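Local coordinates for kelch domain-containing protein (PDB 5C86) that probably oxidises alcohols at a copper centre, as a fungal member of the galactose oxidase and glyoxal oxidase family, at residues A[133-145]-A[163-177]. Numbering follows the deposited sequence. Where two conformers were deposited one is given.
Sequences VIGGSFSGAGTRN and PVKPLVMQRGMFPDS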
loop_
_atom_site.group_PDB
_atom_site.type_symbol
_atom_site.label_atom_id
_atom_site.label_comp_id
_atom_site.label_asym_id
_atom_site.label_seq_id
_atom_site.Cartn_x
_atom_site.Cartn_y
_atom_site.Cartn_z
ATOM N N VAL A 133 14.630 -0.365 -4.652
ATOM C CA VAL A 133 14.615 -0.644 -3.188
ATOM C C VAL A 133 15.702 0.155 -2.513
ATOM O O VAL A 133 16.770 0.440 -3.126
ATOM C CB VAL A 133 14.776 -2.137 -2.830
ATOM C CG1 VAL A 133 13.767 -3.034 -3.518
ATOM C CG2 VAL A 133 16.144 -2.679 -3.225
ATOM N N ILE A 134 15.451 0.501 -1.246
ATOM C CA ILE A 134 16.460 1.160 -0.477
ATOM C C ILE A 134 16.239 0.887 0.997
ATOM O O ILE A 134 15.111 0.694 1.462
ATOM C CB ILE A 134 16.539 2.672 -0.801
ATOM C CG1 ILE A 134 17.869 3.311 -0.281
ATOM C CG2 ILE A 134 15.307 3.436 -0.261
ATOM C CD1 ILE A 134 18.139 4.672 -0.829
ATOM N N GLY A 135 17.350 0.908 1.731
ATOM C CA GLY A 135 17.317 0.550 3.147
ATOM C C GLY A 135 17.034 -0.870 3.505
ATOM O O GLY A 135 17.125 -1.801 2.700
ATOM N N GLY A 136 16.680 -1.071 4.763
ATOM C CA GLY A 136 16.186 -2.342 5.238
ATOM C C GLY A 136 17.308 -3.059 6.015
ATOM O O GLY A 136 18.029 -3.868 5.414
ATOM N N SER A 137 17.295 -2.909 7.338
ATOM C CA SER A 137 18.321 -3.568 8.178
ATOM C C SER A 137 17.828 -4.582 9.160
ATOM O O SER A 137 18.543 -4.969 10.136
ATOM C CB SER A 137 19.229 -2.477 8.765
ATOM O OG SER A 137 18.546 -1.563 9.598
ATOM N N PHE A 138 16.639 -5.114 8.936
ATOM C CA PHE A 138 16.158 -6.263 9.700
ATOM C C PHE A 138 17.072 -7.452 9.472
ATOM O O PHE A 138 17.305 -8.238 10.419
ATOM C CB PHE A 138 14.747 -6.592 9.345
ATOM C CG PHE A 138 14.267 -7.918 9.823
ATOM C CD1 PHE A 138 13.867 -8.105 11.128
ATOM C CD2 PHE A 138 14.220 -8.967 8.962
ATOM C CE1 PHE A 138 13.395 -9.375 11.543
ATOM C CE2 PHE A 138 13.823 -10.215 9.376
ATOM C CZ PHE A 138 13.425 -10.415 10.679
ATOM N N SER A 139 17.469 -7.644 8.233
ATOM C CA SER A 139 18.301 -8.787 7.822
ATOM C C SER A 139 19.227 -8.236 6.774
ATOM O O SER A 139 19.165 -7.038 6.437
ATOM C CB SER A 139 17.404 -9.880 7.301
ATOM O OG SER A 139 16.705 -9.318 6.178
ATOM N N GLY A 140 20.198 -9.053 6.350
ATOM C CA GLY A 140 21.085 -8.621 5.313
ATOM C C GLY A 140 22.448 -8.185 5.788
ATOM O O GLY A 140 22.802 -8.468 6.897
ATOM N N ALA A 141 23.162 -7.470 4.971
ATOM C CA ALA A 141 24.549 -7.156 5.247
ATOM C C ALA A 141 25.000 -6.011 4.379
ATOM O O ALA A 141 24.583 -5.900 3.237
ATOM C CB ALA A 141 25.373 -8.418 4.944
ATOM N N GLY A 142 25.843 -5.149 4.902
ATOM C CA GLY A 142 26.379 -3.999 4.210
ATOM C C GLY A 142 25.462 -2.787 4.274
ATOM O O GLY A 142 24.272 -2.934 4.620
ATOM N N THR A 143 25.996 -1.612 4.007
ATOM C CA THR A 143 25.229 -0.367 3.964
ATOM C C THR A 143 24.095 -0.606 2.979
ATOM O O THR A 143 24.330 -0.994 1.819
ATOM C CB THR A 143 26.067 0.809 3.463
ATOM O OG1 THR A 143 27.214 0.942 4.321
ATOM C CG2 THR A 143 25.364 2.152 3.537
ATOM N N ARG A 144 22.855 -0.380 3.437
ATOM C CA ARG A 144 21.705 -0.754 2.609
ATOM C C ARG A 144 21.314 0.326 1.587
ATOM O O ARG A 144 20.209 0.868 1.561
ATOM C CB ARG A 144 20.538 -1.118 3.523
ATOM C CG ARG A 144 20.881 -2.155 4.607
ATOM C CD ARG A 144 21.163 -3.625 4.166
ATOM N NE ARG A 144 20.882 -4.541 5.315
ATOM C CZ ARG A 144 21.625 -4.638 6.402
ATOM N NH1 ARG A 144 22.803 -4.030 6.433
ATOM N NH2 ARG A 144 21.237 -5.392 7.423
ATOM N N ASN A 145 22.207 0.614 0.667
ATOM C CA ASN A 145 22.036 1.572 -0.354
ATOM C C ASN A 145 21.038 1.165 -1.445
ATOM O O ASN A 145 20.493 0.070 -1.413
ATOM C CB ASN A 145 23.391 1.968 -0.970
ATOM C CG ASN A 145 24.299 2.628 0.022
ATOM O OD1 ASN A 145 23.895 3.501 0.776
ATOM N ND2 ASN A 145 25.591 2.308 -0.047
ATOM N N PRO A 163 22.495 6.671 -2.244
ATOM C CA PRO A 163 22.892 6.242 -0.970
ATOM C C PRO A 163 21.739 6.320 -0.001
ATOM O O PRO A 163 20.882 7.215 -0.110
ATOM C CB PRO A 163 23.940 7.320 -0.575
ATOM C CG PRO A 163 23.523 8.540 -1.254
ATOM C CD PRO A 163 23.084 7.984 -2.589
ATOM N N VAL A 164 21.733 5.421 0.961
ATOM C CA VAL A 164 20.735 5.464 1.997
ATOM C C VAL A 164 20.960 6.557 3.029
ATOM O O VAL A 164 20.019 6.964 3.725
ATOM C CB VAL A 164 20.541 4.067 2.640
ATOM C CG1 VAL A 164 21.696 3.689 3.541
ATOM C CG2 VAL A 164 19.234 3.991 3.391
ATOM N N LYS A 165 22.217 7.005 3.252
ATOM C CA LYS A 165 22.473 7.942 4.322
ATOM C C LYS A 165 21.515 9.089 4.476
ATOM O O LYS A 165 21.054 9.329 5.619
ATOM C CB LYS A 165 23.922 8.491 4.267
ATOM C CG LYS A 165 24.362 9.302 5.489
ATOM C CD LYS A 165 25.868 9.727 5.259
ATOM C CE LYS A 165 26.349 10.704 6.302
ATOM N NZ LYS A 165 26.241 10.098 7.653
ATOM N N PRO A 166 21.135 9.815 3.361
ATOM C CA PRO A 166 20.283 11.003 3.501
ATOM C C PRO A 166 18.930 10.706 4.209
ATOM O O PRO A 166 18.379 11.598 4.792
ATOM C CB PRO A 166 20.045 11.493 2.050
ATOM C CG PRO A 166 21.162 10.912 1.294
ATOM C CD PRO A 166 21.597 9.659 1.971
ATOM N N LEU A 167 18.417 9.488 4.059
ATOM C CA LEU A 167 17.053 9.182 4.669
ATOM C C LEU A 167 17.152 8.570 6.033
ATOM O O LEU A 167 16.122 8.437 6.697
ATOM C CB LEU A 167 16.265 8.278 3.728
ATOM C CG LEU A 167 16.725 6.825 3.491
ATOM C CD1 LEU A 167 16.507 5.883 4.652
ATOM C CD2 LEU A 167 16.013 6.288 2.253
ATOM N N VAL A 168 18.336 8.277 6.592
ATOM C CA VAL A 168 18.358 7.539 7.846
ATOM C C VAL A 168 17.841 8.444 8.976
ATOM O O VAL A 168 18.192 9.616 9.130
ATOM C CB VAL A 168 19.792 7.043 8.115
ATOM C CG1 VAL A 168 19.948 6.365 9.460
ATOM C CG2 VAL A 168 20.287 6.156 6.990
ATOM N N MET A 169 16.986 7.879 9.841
ATOM C CA MET A 169 16.473 8.617 10.990
ATOM C C MET A 169 17.584 8.840 12.034
ATOM O O MET A 169 18.586 8.142 12.046
ATOM C CB MET A 169 15.395 7.803 11.690
ATOM C CG MET A 169 14.261 7.427 10.763
ATOM S SD MET A 169 12.689 7.700 11.525
ATOM C CE MET A 169 12.866 7.280 13.265
ATOM N N GLN A 170 17.306 9.759 12.948
ATOM C CA GLN A 170 18.308 10.145 13.949
ATOM C C GLN A 170 18.510 9.073 15.019
ATOM O O GLN A 170 19.599 8.949 15.518
ATOM C CB GLN A 170 17.881 11.485 14.594
ATOM C CG GLN A 170 18.041 12.755 13.785
ATOM C CD GLN A 170 17.847 14.045 14.606
ATOM O OE1 GLN A 170 17.971 14.055 15.830
ATOM N NE2 GLN A 170 17.545 15.134 13.920
ATOM N N ARG A 171 17.491 8.296 15.353
ATOM C CA ARG A 171 17.460 7.428 16.519
ATOM C C ARG A 171 16.816 6.089 16.188
ATOM O O ARG A 171 15.975 5.984 15.264
ATOM C CB ARG A 171 16.552 8.023 17.637
ATOM C CG ARG A 171 16.868 9.458 18.037
ATOM C CD ARG A 171 15.721 9.992 18.912
ATOM N NE ARG A 171 15.712 11.422 19.199
ATOM C CZ ARG A 171 15.322 12.406 18.378
ATOM N NH1 ARG A 171 14.896 12.218 17.117
ATOM N NH2 ARG A 171 15.364 13.644 18.855
ATOM N N GLY A 172 17.097 5.132 17.051
ATOM C CA GLY A 172 16.324 3.906 17.181
ATOM C C GLY A 172 16.782 2.821 16.217
ATOM O O GLY A 172 17.713 2.980 15.415
ATOM N N MET A 173 16.082 1.708 16.350
ATOM C CA MET A 173 16.288 0.505 15.527
ATOM C C MET A 173 15.888 0.716 14.095
ATOM O O MET A 173 15.010 1.521 13.785
ATOM C CB MET A 173 15.440 -0.661 16.065
ATOM C CG MET A 173 15.824 -0.973 17.465
ATOM S SD MET A 173 14.418 -1.606 18.359
ATOM C CE MET A 173 13.661 -2.792 17.216
ATOM N N PHE A 174 16.552 -0.023 13.222
ATOM C CA PHE A 174 16.259 -0.049 11.779
ATOM C C PHE A 174 16.015 1.362 11.236
ATOM O O PHE A 174 14.988 1.596 10.562
ATOM C CB PHE A 174 15.047 -0.946 11.516
ATOM C CG PHE A 174 15.145 -2.312 12.201
ATOM C CD1 PHE A 174 16.287 -3.065 12.097
ATOM C CD2 PHE A 174 14.102 -2.773 12.957
ATOM C CE1 PHE A 174 16.362 -4.310 12.758
ATOM C CE2 PHE A 174 14.142 -4.021 13.556
ATOM C CZ PHE A 174 15.273 -4.773 13.453
ATOM N N PRO A 175 16.891 2.347 11.528
ATOM C CA PRO A 175 16.598 3.697 11.157
ATOM C C PRO A 175 16.585 4.017 9.628
ATOM O O PRO A 175 16.154 5.143 9.234
ATOM C CB PRO A 175 17.675 4.526 11.923
ATOM C CG PRO A 175 18.853 3.595 11.876
ATOM C CD PRO A 175 18.245 2.252 12.170
ATOM N N ASP A 176 17.069 3.078 8.836
ATOM C CA ASP A 176 17.083 3.151 7.395
ATOM C C ASP A 176 15.912 2.416 6.774
ATOM O O ASP A 176 15.907 2.213 5.553
ATOM C CB ASP A 176 18.373 2.492 6.932
ATOM C CG ASP A 176 18.490 1.008 7.345
ATOM O OD1 ASP A 176 17.712 0.444 8.235
ATOM O OD2 ASP A 176 19.446 0.355 6.798
ATOM N N SER A 177 14.933 1.984 7.552
ATOM C CA SER A 177 13.947 1.005 7.053
ATOM C C SER A 177 12.554 1.662 6.884
ATOM O O SER A 177 12.296 2.783 7.429
ATOM C CB SER A 177 13.890 -0.146 8.023
ATOM O OG SER A 177 15.209 -0.751 7.984
HETATM O O HOH W 1 13.649 1.835 3.736
HETATM O O HOH W 2 22.120 0.755 5.968
HETATM O O HOH W 3 24.739 5.500 2.450
#
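Asp176 and Ser137 join two loops of the Kelch beta-propeller: 133-145, which runs from the end of strand 131-134 toward strand 147-150, the middle strands of one blade, and 163-177, which leads from that blade to the next. The type I turn 174-177 is held by hydrogen bonds. Ser137 OG donates to Asp176 OD1 over 2.6 Å, meeting it on the syn side, while Ser177 OG donates to the same oxygen from the opposite face of the carboxylate. Ser177 OG in turn accepts from Ser137 N at 3.1 Å, tying the turn to the blade loop. The other carboxylate oxygen, Asp176 OD2, reaches Arg144 N through a water.

Nearer the strand, apolar side chains pack: a chi1 of 74° turns Val164 CG2 toward Gly135 and Ile134, 4.0 Å from Ile134 CG1, and Ile134 CG2 meets Leu167 CD2 end to end. Phe174 CZ lies at the edge of the Phe138 ring, near its plane, 4.3 Å from Phe138 CD1. Both rings also pack against Tyr120, Phe138 by stacking; Tyr120 binds copper in the metal-bound protein, but the site is empty here. At the far end, Val164 N points almost straight (171°) at an in-plane lone pair of Asn145 OD1, 2.9 Å away.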